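Local coordinates for phosphoserine aminotransferase SerC (Cytophaga hutchinsonii ATCC 33406, PDB 3FFR), which probably catalyses the pyridoxal-phosphate-dependent transamination that interconverts 3-phosphohydroxypyruvate and phosphoserine, a step of serine biosynthesis, at residues N80-K85 and A131-L136; K84-C89 and R107-E112; D161-V166 and D206-K211; E72-I77 and K96-F101. All blocks are in the same frame, centred on the assembly; numbering follows the deposited sequence. Where two conformers were deposited one is given.

Contact 1: N80-K85 and A131-L136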
# COMPACT_ATOMS: atom_id res chain seq x y z
N ASN A 80 12.91 5.37 -11.76
CA ASN A 80 13.36 6.75 -11.50
C ASN A 80 14.82 7.03 -11.71
O ASN A 80 15.20 8.16 -11.97
CB ASN A 80 13.03 7.15 -10.07
CG ASN A 80 11.56 7.54 -9.88
OD1 ASN A 80 11.16 8.71 -10.09
ND2 ASN A 80 10.75 6.56 -9.41
N CYS A 81 15.64 5.98 -11.67
CA CYS A 81 17.07 6.19 -11.61
C CYS A 81 17.98 5.44 -12.58
O CYS A 81 19.18 5.63 -12.56
CB CYS A 81 17.58 5.90 -10.20
SG CYS A 81 16.72 6.82 -8.87
N VAL A 82 17.40 4.62 -13.44
CA VAL A 82 18.20 3.85 -14.38
C VAL A 82 17.71 4.03 -15.80
O VAL A 82 16.59 3.69 -16.13
CB VAL A 82 18.19 2.32 -14.07
CG1 VAL A 82 19.17 1.57 -15.06
CG2 VAL A 82 18.56 2.02 -12.58
N GLU A 83 18.58 4.59 -16.62
CA GLU A 83 18.25 4.75 -18.03
C GLU A 83 18.51 3.45 -18.78
O GLU A 83 17.66 2.96 -19.54
CB GLU A 83 19.08 5.88 -18.68
CG GLU A 83 18.62 6.15 -20.12
CD GLU A 83 19.31 7.36 -20.75
OE1 GLU A 83 20.18 7.95 -20.10
OE2 GLU A 83 18.96 7.73 -21.88
N LYS A 84 19.68 2.88 -18.54
CA LYS A 84 20.13 1.70 -19.28
C LYS A 84 20.62 0.51 -18.45
O LYS A 84 20.18 -0.62 -18.64
CB LYS A 84 21.25 2.12 -20.23
CG LYS A 84 20.84 3.20 -21.22
CD LYS A 84 21.92 3.59 -22.19
CE LYS A 84 21.41 4.64 -23.16
NZ LYS A 84 20.13 4.18 -23.81
N LYS A 85 21.54 0.80 -17.52
CA LYS A 85 22.21 -0.27 -16.76
C LYS A 85 22.33 -0.09 -15.27
O LYS A 85 22.62 0.98 -14.76
CB LYS A 85 23.64 -0.43 -17.29
CG LYS A 85 23.80 -0.66 -18.81
CD LYS A 85 25.20 -1.13 -19.17
CE LYS A 85 25.33 -1.35 -20.66
NZ LYS A 85 26.66 -1.93 -21.03
N ALA A 131 27.72 1.28 -15.20
CA ALA A 131 26.63 0.94 -14.24
C ALA A 131 26.18 2.27 -13.61
O ALA A 131 27.01 3.02 -13.09
CB ALA A 131 27.11 -0.02 -13.14
N GLU A 132 24.89 2.54 -13.65
CA GLU A 132 24.33 3.81 -13.15
C GLU A 132 24.01 3.75 -11.69
O GLU A 132 23.97 4.78 -11.00
CB GLU A 132 23.07 4.19 -13.94
CG GLU A 132 23.33 4.38 -15.40
CD GLU A 132 22.05 4.49 -16.22
OE1 GLU A 132 21.19 5.30 -15.82
OE2 GLU A 132 21.94 3.80 -17.28
N ILE A 133 23.69 2.55 -11.24
CA ILE A 133 23.34 2.30 -9.84
C ILE A 133 23.97 1.00 -9.40
O ILE A 133 24.27 0.13 -10.23
CB ILE A 133 21.81 2.32 -9.57
CG1 ILE A 133 21.15 1.02 -10.06
CG2 ILE A 133 21.13 3.59 -10.21
CD1 ILE A 133 19.66 0.85 -9.57
N ILE A 134 24.23 0.93 -8.09
CA ILE A 134 24.77 -0.26 -7.41
C ILE A 134 23.71 -0.64 -6.38
O ILE A 134 23.38 0.14 -5.49
CB ILE A 134 26.13 0.02 -6.70
CG1 ILE A 134 27.23 0.27 -7.74
CG2 ILE A 134 26.55 -1.13 -5.78
CD1 ILE A 134 28.44 1.01 -7.18
N CYS A 135 23.25 -1.87 -6.46
CA CYS A 135 22.21 -2.40 -5.55
C CYS A 135 22.79 -3.48 -4.66
O CYS A 135 23.17 -4.56 -5.10
CB CYS A 135 21.04 -2.96 -6.33
SG CYS A 135 20.18 -1.75 -7.37
N LEU A 136 22.82 -3.13 -3.38
CA LEU A 136 23.38 -3.97 -2.34
C LEU A 136 22.29 -4.40 -1.41
O LEU A 136 21.34 -3.67 -1.18
CB LEU A 136 24.42 -3.17 -1.55
CG LEU A 136 25.56 -2.57 -2.39
CD1 LEU A 136 26.52 -1.71 -1.53
CD2 LEU A 136 26.30 -3.66 -3.19
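Glu132 puts its carboxylate into the turn made by Val82, Glu83, Lys84 and Lys85, and three backbone N-H groups of that turn close on it. Its CB lies beside the carbonyl oxygen of Lys85, and Glu132 CG keeps to the same oxygen at 3.5 Å. With CG anti to the carbonyl carbon (chi1 -61°) and the chain extended beyond it, CD arrives facing the amides of Glu83 and Lys84. OE1 then accepts from Glu83 N at 2.8 Å, a nearly straight bond (171° at the hydrogen) on the syn side but tilted out of the carboxylate plane. Glu132 OE2 takes two donors. Lys84 N reaches OE2 at 2.7 Å, again syn and tilted from the plane; Lys85 N comes to it from above the plane at 3.0 Å. The backbone of Glu132 adds a fourth bond, its N donating to Lys85 O at 3.0 Å. This pairing stands where strand 85-90 and strand 133-137, parallel neighbours in the large sheet of the aminotransferase fold, begin; the turn is the one by which helix 70-81 passes into the first of them. OE1 also forms a salt bridge with Lys211 of helix 206-217, so the carboxylate's charge is probably offset there as well as by the three amides. Next along, Ile133 has CG1 between its backbone N and carbonyl carbon (chi1 76°), and its side chain crosses that of Val82 at about a right angle. The packing is tight at that crossing, with Ile133 CD1 only 3.4 Å from Val82 CG2. Ile133 CG2 reaches back to the helix end, lying 4.2 Å from Cys81 CB.

Contact 2: K84-C89 and R107-E112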
# COMPACT_ATOMS: atom_id res chain seq x y z
N LYS A 84 19.68 2.88 -18.54
CA LYS A 84 20.13 1.70 -19.28
C LYS A 84 20.62 0.51 -18.45
O LYS A 84 20.18 -0.62 -18.64
CB LYS A 84 21.25 2.12 -20.23
CG LYS A 84 20.84 3.20 -21.22
CD LYS A 84 21.92 3.59 -22.19
CE LYS A 84 21.41 4.64 -23.16
NZ LYS A 84 20.13 4.18 -23.81
N LYS A 85 21.54 0.80 -17.52
CA LYS A 85 22.21 -0.27 -16.76
C LYS A 85 22.33 -0.09 -15.27
O LYS A 85 22.62 0.98 -14.76
CB LYS A 85 23.64 -0.43 -17.29
CG LYS A 85 23.80 -0.66 -18.81
CD LYS A 85 25.20 -1.13 -19.17
CE LYS A 85 25.33 -1.35 -20.66
NZ LYS A 85 26.66 -1.93 -21.03
N SER A 86 22.09 -1.20 -14.59
CA SER A 86 22.29 -1.27 -13.17
C SER A 86 23.29 -2.39 -12.84
O SER A 86 23.64 -3.20 -13.68
CB SER A 86 20.97 -1.56 -12.47
OG SER A 86 20.44 -2.79 -12.92
N PHE A 87 23.72 -2.40 -11.59
CA PHE A 87 24.65 -3.44 -11.07
C PHE A 87 24.06 -3.95 -9.77
O PHE A 87 23.67 -3.15 -8.90
CB PHE A 87 26.04 -2.82 -10.85
CG PHE A 87 27.03 -3.72 -10.16
CD1 PHE A 87 27.06 -3.82 -8.78
CD2 PHE A 87 27.94 -4.43 -10.89
CE1 PHE A 87 27.95 -4.65 -8.16
CE2 PHE A 87 28.87 -5.26 -10.26
CZ PHE A 87 28.86 -5.38 -8.91
N HIS A 88 24.01 -5.28 -9.63
CA HIS A 88 23.44 -5.90 -8.45
C HIS A 88 24.32 -6.99 -7.85
O HIS A 88 24.82 -7.82 -8.56
CB HIS A 88 22.10 -6.60 -8.82
CG HIS A 88 21.07 -5.69 -9.41
ND1 HIS A 88 19.90 -5.36 -8.74
CD2 HIS A 88 21.02 -5.04 -10.59
CE1 HIS A 88 19.21 -4.51 -9.49
NE2 HIS A 88 19.86 -4.31 -10.62
N CYS A 89 24.46 -6.96 -6.53
CA CYS A 89 25.05 -8.08 -5.78
C CYS A 89 23.91 -9.05 -5.46
O CYS A 89 22.96 -8.68 -4.77
CB CYS A 89 25.72 -7.63 -4.47
SG CYS A 89 27.35 -6.89 -4.76
N ARG A 107 15.75 -2.89 -18.74
CA ARG A 107 17.12 -2.46 -18.49
C ARG A 107 18.06 -3.65 -18.57
O ARG A 107 17.66 -4.80 -18.48
CB ARG A 107 17.28 -1.82 -17.11
CG ARG A 107 16.86 -0.39 -16.98
CD ARG A 107 15.46 -0.09 -17.33
NE ARG A 107 15.13 1.27 -16.90
CZ ARG A 107 13.91 1.77 -16.93
NH1 ARG A 107 12.93 1.05 -17.42
NH2 ARG A 107 13.66 2.99 -16.49
N GLU A 108 19.33 -3.33 -18.67
CA GLU A 108 20.39 -4.34 -18.67
C GLU A 108 21.11 -4.27 -17.32
O GLU A 108 21.67 -3.25 -16.94
CB GLU A 108 21.39 -4.08 -19.78
CG GLU A 108 20.83 -4.18 -21.16
CD GLU A 108 21.86 -3.87 -22.25
OE1 GLU A 108 23.07 -3.90 -21.97
OE2 GLU A 108 21.44 -3.58 -23.39
N ALA A 109 21.13 -5.39 -16.63
CA ALA A 109 21.75 -5.44 -15.30
C ALA A 109 22.99 -6.33 -15.23
O ALA A 109 23.00 -7.46 -15.70
CB ALA A 109 20.71 -5.95 -14.26
N TYR A 110 24.04 -5.78 -14.62
CA TYR A 110 25.21 -6.56 -14.25
C TYR A 110 24.90 -7.28 -12.97
O TYR A 110 24.21 -6.76 -12.09
CB TYR A 110 26.43 -5.68 -14.01
CG TYR A 110 26.92 -4.89 -15.22
CD1 TYR A 110 27.61 -5.54 -16.25
CD2 TYR A 110 26.80 -3.51 -15.28
CE1 TYR A 110 28.08 -4.84 -17.34
CE2 TYR A 110 27.28 -2.81 -16.37
CZ TYR A 110 27.92 -3.47 -17.38
OH TYR A 110 28.41 -2.76 -18.46
N LYS A 111 25.42 -8.49 -12.85
CA LYS A 111 25.24 -9.29 -11.67
C LYS A 111 26.56 -9.82 -11.13
O LYS A 111 27.34 -10.44 -11.86
CB LYS A 111 24.33 -10.49 -11.99
CG LYS A 111 24.16 -11.42 -10.84
CD LYS A 111 23.07 -12.46 -11.05
CE LYS A 111 23.24 -13.25 -12.34
NZ LYS A 111 22.44 -14.52 -12.28
N GLU A 112 26.82 -9.48 -9.87
CA GLU A 112 27.92 -10.04 -9.09
C GLU A 112 27.26 -11.06 -8.19
O GLU A 112 26.47 -10.71 -7.29
CB GLU A 112 28.63 -8.97 -8.26
CG GLU A 112 29.83 -9.49 -7.50
CD GLU A 112 31.02 -9.79 -8.38
OE1 GLU A 112 31.13 -9.22 -9.48
OE2 GLU A 112 31.87 -10.57 -7.93
O HOH W 1 25.88 -4.49 -20.30
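Lys84 O accepts from Glu108 N at 2.8 Å, the first rung of a parallel pairing in which strands 85-89 and 108-112 run 23° apart, joined in register by alternating N-H to O bonds as far as Glu112 N to His88 O. Lys85, Phe87, Tyr110 and Glu112 share one face of this pair. Lys85 extends beside Glu108, pointing the same way, and crosses the tyrosine side chain obliquely; its CD lies 3.9 Å from Tyr110 CE2 and its NZ donates to Tyr110 OH at 3.2 Å. A water accepting from Lys85 NZ at 2.8 Å leads on, by a weak bond, to Glu108 OE1. The stronger partner of both tips is Asp130, whose carboxylate forms a salt bridge with Lys85 NZ and a hydrogen bond with Tyr110 OH. A leucine in place of Lys85 would probably leave Asp130 without its cationic mate and Tyr110 OH without this donor. Further along, the Phe87 ring has CD2 3.7 Å from Tyr110 CB and CZ at the same distance from Glu112 CB. On the other face, Ser86 OG, held between its own N and carbonyl carbon (chi1 60°), lies 3.4 Å from Ala109 CB. The hydroxyl is hydrogen-bonded to His88 NE2 at 2.8 Å, in the plane of the imidazole, which should limit that ring's rotation. Helix 93-104 packs on this second face through Tyr99 and Ala102, making strand 85-90, helix 93-104 and strand 108-113 a beta-alpha-beta crossover at the edge of the seven-stranded sheet.

Contact 3: D161-V166 and D206-K211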
# COMPACT_ATOMS: atom_id res chain seq x y z
N ASP A 161 30.36 7.72 -9.55
CA ASP A 161 29.17 8.38 -10.04
C ASP A 161 27.90 7.57 -9.84
O ASP A 161 26.78 8.10 -9.93
CB ASP A 161 29.30 8.78 -11.51
CG ASP A 161 30.12 10.01 -11.69
OD1 ASP A 161 30.12 10.86 -10.77
OD2 ASP A 161 30.77 10.15 -12.73
N ALA A 162 28.07 6.30 -9.57
CA ALA A 162 26.89 5.42 -9.38
C ALA A 162 26.11 5.84 -8.13
O ALA A 162 26.68 6.39 -7.17
CB ALA A 162 27.30 3.97 -9.25
N LEU A 163 24.80 5.60 -8.18
CA LEU A 163 23.96 5.76 -7.01
C LEU A 163 23.94 4.42 -6.30
O LEU A 163 23.65 3.39 -6.91
CB LEU A 163 22.52 6.12 -7.38
CG LEU A 163 22.36 7.44 -8.15
CD1 LEU A 163 20.90 7.47 -8.70
CD2 LEU A 163 22.71 8.66 -7.27
N ILE A 164 24.27 4.44 -5.02
CA ILE A 164 24.29 3.23 -4.20
C ILE A 164 23.04 3.10 -3.34
O ILE A 164 22.77 3.93 -2.46
CB ILE A 164 25.59 3.13 -3.32
CG1 ILE A 164 26.83 3.17 -4.20
CG2 ILE A 164 25.58 1.82 -2.49
CD1 ILE A 164 28.16 3.23 -3.42
N PHE A 165 22.30 2.03 -3.61
CA PHE A 165 21.04 1.68 -2.89
C PHE A 165 21.26 0.45 -2.04
O PHE A 165 21.78 -0.56 -2.52
CB PHE A 165 19.89 1.37 -3.86
CG PHE A 165 19.49 2.51 -4.72
CD1 PHE A 165 20.14 2.75 -5.92
CD2 PHE A 165 18.47 3.37 -4.32
CE1 PHE A 165 19.78 3.87 -6.69
CE2 PHE A 165 18.09 4.46 -5.07
CZ PHE A 165 18.76 4.72 -6.27
N VAL A 166 20.83 0.54 -0.79
CA VAL A 166 20.93 -0.59 0.13
C VAL A 166 19.55 -1.05 0.61
O VAL A 166 18.76 -0.28 1.17
CB VAL A 166 21.82 -0.25 1.35
CG1 VAL A 166 21.98 -1.49 2.25
CG2 VAL A 166 23.20 0.28 0.93
N ASP A 206 20.13 13.69 -2.24
CA ASP A 206 20.11 14.69 -3.31
C ASP A 206 20.54 14.12 -4.66
O ASP A 206 20.03 14.52 -5.71
CB ASP A 206 21.01 15.90 -2.95
CG ASP A 206 22.53 15.52 -2.71
OD1 ASP A 206 22.91 14.63 -1.89
OD2 ASP A 206 23.40 16.18 -3.35
N ARG A 207 21.54 13.25 -4.63
CA ARG A 207 22.07 12.65 -5.88
C ARG A 207 21.01 11.78 -6.58
O ARG A 207 20.84 11.77 -7.82
CB ARG A 207 23.36 11.85 -5.61
CG ARG A 207 24.48 12.69 -5.01
CD ARG A 207 25.77 11.95 -4.85
NE ARG A 207 26.29 11.53 -6.14
CZ ARG A 207 26.45 10.26 -6.53
NH1 ARG A 207 26.18 9.25 -5.74
NH2 ARG A 207 26.91 10.02 -7.74
N VAL A 208 20.26 11.07 -5.76
CA VAL A 208 19.20 10.21 -6.27
C VAL A 208 18.10 11.08 -6.90
O VAL A 208 17.65 10.83 -8.02
CB VAL A 208 18.62 9.30 -5.15
CG1 VAL A 208 17.48 8.45 -5.70
CG2 VAL A 208 19.73 8.36 -4.58
N ILE A 209 17.71 12.11 -6.17
CA ILE A 209 16.65 13.05 -6.60
C ILE A 209 17.07 13.68 -7.93
O ILE A 209 16.32 13.73 -8.90
CB ILE A 209 16.40 14.13 -5.52
CG1 ILE A 209 15.76 13.47 -4.26
CG2 ILE A 209 15.50 15.26 -6.06
CD1 ILE A 209 15.91 14.28 -2.97
N GLU A 210 18.31 14.13 -7.99
CA GLU A 210 18.78 14.81 -9.21
C GLU A 210 18.83 13.89 -10.40
O GLU A 210 18.56 14.30 -11.54
CB GLU A 210 20.13 15.48 -8.99
CG GLU A 210 19.97 16.73 -8.12
CD GLU A 210 18.86 17.72 -8.62
OE1 GLU A 210 18.81 18.05 -9.85
OE2 GLU A 210 18.07 18.21 -7.76
N LYS A 211 19.14 12.62 -10.16
CA LYS A 211 19.18 11.67 -11.28
C LYS A 211 17.77 11.52 -11.87
O LYS A 211 17.59 11.50 -13.09
CB LYS A 211 19.76 10.30 -10.85
CG LYS A 211 19.71 9.22 -11.95
CD LYS A 211 20.60 9.52 -13.16
CE LYS A 211 20.51 8.43 -14.24
NZ LYS A 211 21.16 7.17 -13.83
O HOH W 2 27.86 12.04 -9.96
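The guanidinium of Arg207 has Leu163 CD2 over one face, 3.8 Å above its plane and offset toward the rim, and the carbonyl oxygens of Asp161 and Ala162 at its edge. NH1 donates to Ala162 O at 3.2 Å; the bond is straight at the hydrogen (169°) and the acceptor lies in the guanidinium plane, although the nitrogen stands above the plane of the carbonyl. NH2 makes only a weak, bent bond to Asp161 O. A water, also in plane at the edge, accepts from Arg207 NH2 at 3.1 Å and donates to Asp161 OD1. The principal ionic partner of NH1 is Asp183, whose other carboxylate oxygen accepts from Ile164 N. The contact thus sets the first turns of helix 206-217 against the start of strand 163-167, an alpha-on-beta layer in the large domain of this aminotransferase fold, with the short axes at 113°. A methionine in place of Arg207 would probably leave Asp183 without this cation and the carbonyls of Asp161 and Ala162 without these donors. Leu163 and Arg207 slide past each other in opposite directions, which brings Leu163 CD2 to 3.7 Å from Arg207 CB. The other methyl of Leu163, CD1, lies 3.7 Å from Lys211 CB; the ammonium group of that lysine forms a salt bridge with Glu132. Further along the strand, Phe165 and Val208 meet tip to tip: CZ of the Phe165 ring is 4.0 Å from Val208 CG1 and 4.1 Å from Val208 CG2.

Contact 4: E72-I77 and K96-F101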
# COMPACT_ATOMS: atom_id res chain seq x y z
N GLU A 72 7.62 -2.43 -4.08
CA GLU A 72 7.30 -1.26 -4.87
C GLU A 72 8.56 -0.39 -5.06
O GLU A 72 8.84 0.09 -6.16
CB GLU A 72 6.21 -0.39 -4.25
CG GLU A 72 5.95 0.78 -5.15
CD GLU A 72 4.93 1.83 -4.72
OE1 GLU A 72 4.33 1.72 -3.64
OE2 GLU A 72 4.76 2.80 -5.52
N ILE A 73 9.29 -0.21 -3.96
CA ILE A 73 10.52 0.59 -3.95
C ILE A 73 11.57 0.00 -4.94
O ILE A 73 12.20 0.76 -5.71
CB ILE A 73 11.09 0.84 -2.54
CG1 ILE A 73 10.10 1.69 -1.72
CG2 ILE A 73 12.47 1.55 -2.65
CD1 ILE A 73 10.39 1.66 -0.22
N TRP A 74 11.69 -1.31 -5.00
CA TRP A 74 12.60 -1.90 -6.02
C TRP A 74 12.23 -1.36 -7.43
O TRP A 74 13.05 -0.93 -8.22
CB TRP A 74 12.48 -3.40 -6.09
CG TRP A 74 13.09 -4.18 -4.98
CD1 TRP A 74 14.03 -3.78 -4.07
CD2 TRP A 74 12.82 -5.56 -4.70
NE1 TRP A 74 14.36 -4.83 -3.23
CE2 TRP A 74 13.63 -5.93 -3.60
CE3 TRP A 74 11.99 -6.50 -5.27
CZ2 TRP A 74 13.63 -7.23 -3.10
CZ3 TRP A 74 11.98 -7.77 -4.76
CH2 TRP A 74 12.77 -8.12 -3.67
N GLU A 75 10.96 -1.47 -7.75
CA GLU A 75 10.46 -1.01 -9.06
C GLU A 75 10.72 0.48 -9.29
O GLU A 75 11.21 0.88 -10.37
CB GLU A 75 8.97 -1.33 -9.23
CG GLU A 75 8.44 -0.98 -10.61
CD GLU A 75 6.95 -1.24 -10.74
OE1 GLU A 75 6.18 -0.38 -10.30
OE2 GLU A 75 6.60 -2.23 -11.38
N ARG A 76 10.41 1.29 -8.28
CA ARG A 76 10.55 2.75 -8.38
C ARG A 76 12.00 3.17 -8.50
O ARG A 76 12.32 4.19 -9.16
CB ARG A 76 9.88 3.49 -7.22
CG ARG A 76 8.41 3.19 -7.00
CD ARG A 76 7.61 3.17 -8.27
NE ARG A 76 6.17 2.93 -7.99
CZ ARG A 76 5.25 2.81 -8.93
NH1 ARG A 76 5.61 2.85 -10.21
NH2 ARG A 76 3.97 2.67 -8.59
N ILE A 77 12.90 2.43 -7.86
CA ILE A 77 14.34 2.72 -8.00
C ILE A 77 14.77 2.64 -9.46
O ILE A 77 15.42 3.55 -10.00
CB ILE A 77 15.25 1.78 -7.13
CG1 ILE A 77 15.12 2.20 -5.66
CG2 ILE A 77 16.73 1.80 -7.62
CD1 ILE A 77 15.66 1.16 -4.64
N LYS A 96 18.08 -11.52 -5.78
CA LYS A 96 17.84 -12.04 -7.14
C LYS A 96 16.60 -11.41 -7.81
O LYS A 96 16.61 -11.03 -8.98
CB LYS A 96 17.69 -13.55 -7.12
CG LYS A 96 17.34 -14.20 -8.47
CD LYS A 96 17.27 -15.74 -8.25
CE LYS A 96 16.81 -16.55 -9.46
NZ LYS A 96 15.31 -16.50 -9.62
N ARG A 97 15.54 -11.29 -7.03
CA ARG A 97 14.26 -10.76 -7.56
C ARG A 97 14.45 -9.30 -7.99
O ARG A 97 13.98 -8.89 -9.08
CB ARG A 97 13.10 -10.91 -6.57
CG ARG A 97 11.73 -10.64 -7.23
CD ARG A 97 11.21 -11.79 -8.12
NE ARG A 97 10.04 -11.35 -8.90
CZ ARG A 97 10.11 -10.99 -10.18
NH1 ARG A 97 11.23 -11.16 -10.85
NH2 ARG A 97 9.02 -10.54 -10.82
N PHE A 98 15.18 -8.53 -7.17
CA PHE A 98 15.47 -7.10 -7.47
C PHE A 98 16.26 -7.02 -8.76
O PHE A 98 15.94 -6.25 -9.66
CB PHE A 98 16.18 -6.48 -6.25
CG PHE A 98 16.43 -5.01 -6.33
CD1 PHE A 98 15.79 -4.20 -7.26
CD2 PHE A 98 17.22 -4.42 -5.35
CE1 PHE A 98 16.02 -2.83 -7.27
CE2 PHE A 98 17.44 -3.04 -5.36
CZ PHE A 98 16.84 -2.27 -6.30
N TYR A 99 17.26 -7.87 -8.89
CA TYR A 99 18.05 -7.93 -10.11
C TYR A 99 17.15 -8.22 -11.31
O TYR A 99 17.28 -7.61 -12.37
CB TYR A 99 19.14 -9.02 -9.96
CG TYR A 99 19.69 -9.60 -11.25
CD1 TYR A 99 20.58 -8.88 -12.02
CD2 TYR A 99 19.32 -10.86 -11.67
CE1 TYR A 99 21.08 -9.40 -13.18
CE2 TYR A 99 19.80 -11.39 -12.83
CZ TYR A 99 20.69 -10.66 -13.58
OH TYR A 99 21.18 -11.21 -14.76
N GLU A 100 16.22 -9.17 -11.13
CA GLU A 100 15.30 -9.55 -12.22
C GLU A 100 14.36 -8.43 -12.66
O GLU A 100 14.01 -8.29 -13.83
CB GLU A 100 14.47 -10.77 -11.81
CG GLU A 100 15.29 -12.05 -11.77
CD GLU A 100 14.57 -13.23 -11.15
OE1 GLU A 100 13.51 -13.04 -10.54
OE2 GLU A 100 15.13 -14.35 -11.24
N PHE A 101 13.99 -7.59 -11.70
CA PHE A 101 13.13 -6.42 -12.03
C PHE A 101 13.78 -5.55 -13.09
O PHE A 101 13.11 -4.95 -13.93
CB PHE A 101 12.86 -5.55 -10.79
CG PHE A 101 11.74 -6.01 -9.93
CD1 PHE A 101 11.36 -7.35 -9.86
CD2 PHE A 101 11.06 -5.08 -9.12
CE1 PHE A 101 10.31 -7.77 -9.04
CE2 PHE A 101 10.04 -5.49 -8.29
CZ PHE A 101 9.68 -6.83 -8.24
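Trp74 meets two phenylalanines of the next helix in two different ways, stacked on Phe98 and edge-on to Phe101. The three form an aromatic cluster between helices 70-81 and 93-104, which pack beside each other in the alpha/beta large domain, their short axes 9.7 Å apart and 37° from parallel. The Phe98 ring lies offset on the five-membered ring of Trp74, with centroids 4.0 Å apart and planes only 10° from parallel. Phe98 CG, anti to its backbone N, carries the phenyl ring over the indole. Phe98 CB sits over the centre of the same five-membered ring of Trp74, a CH-pi contact at 3.7 Å. Against Phe101 the indole is turned almost square: the planes of its six-membered ring and the phenyl differ by 87°, and Trp74 CE3 points at the phenyl face near its rim, 3.7 Å from Phe101 CE2. One indole thus uses its face for one ring and its edge for the other, which should restrict its rotation. The indole nitrogen is hydrogen-bonded to Asp167. Arg97 crosses the tryptophan at about a right angle, its CB and CG beside CZ3; in the conformer given, its guanidinium forms salt bridges with Glu100 and Glu104. Helix 70-81 also takes part in the dimer: Glu75 forms a salt bridge with Arg76 of the second subunit and a hydrogen bond with Thr224 of that subunit, on which Phe101 of helix 93-104 packs. At the far end of the stack, Ile77 crosses Phe98 at about a right angle, its CD1 4.0 Å from Phe98 CZ.

From the N terminus, helix 70-81 enters first, and contact 4 closes the loop that carries it through strand 85-90 to helix 93-104. Contact 2 opens before that loop ends and closes after it, so the two cross; contact 1 begins on the end of the same helix, crosses contact 4 as well, and spans the whole of contact 2, with which it shares Lys84 and Lys85. Contact 3 follows in series, closing the loop from strand 163-167 through strands 184-188 and 200-205 to helix 206-217. Contacts 1, 2 and 3 all reach the seven-stranded sheet. Phe165 packs on Ile77, joining contact 3 to contact 4, and Tyr99 on Ala109 joins contact 4 to contact 2.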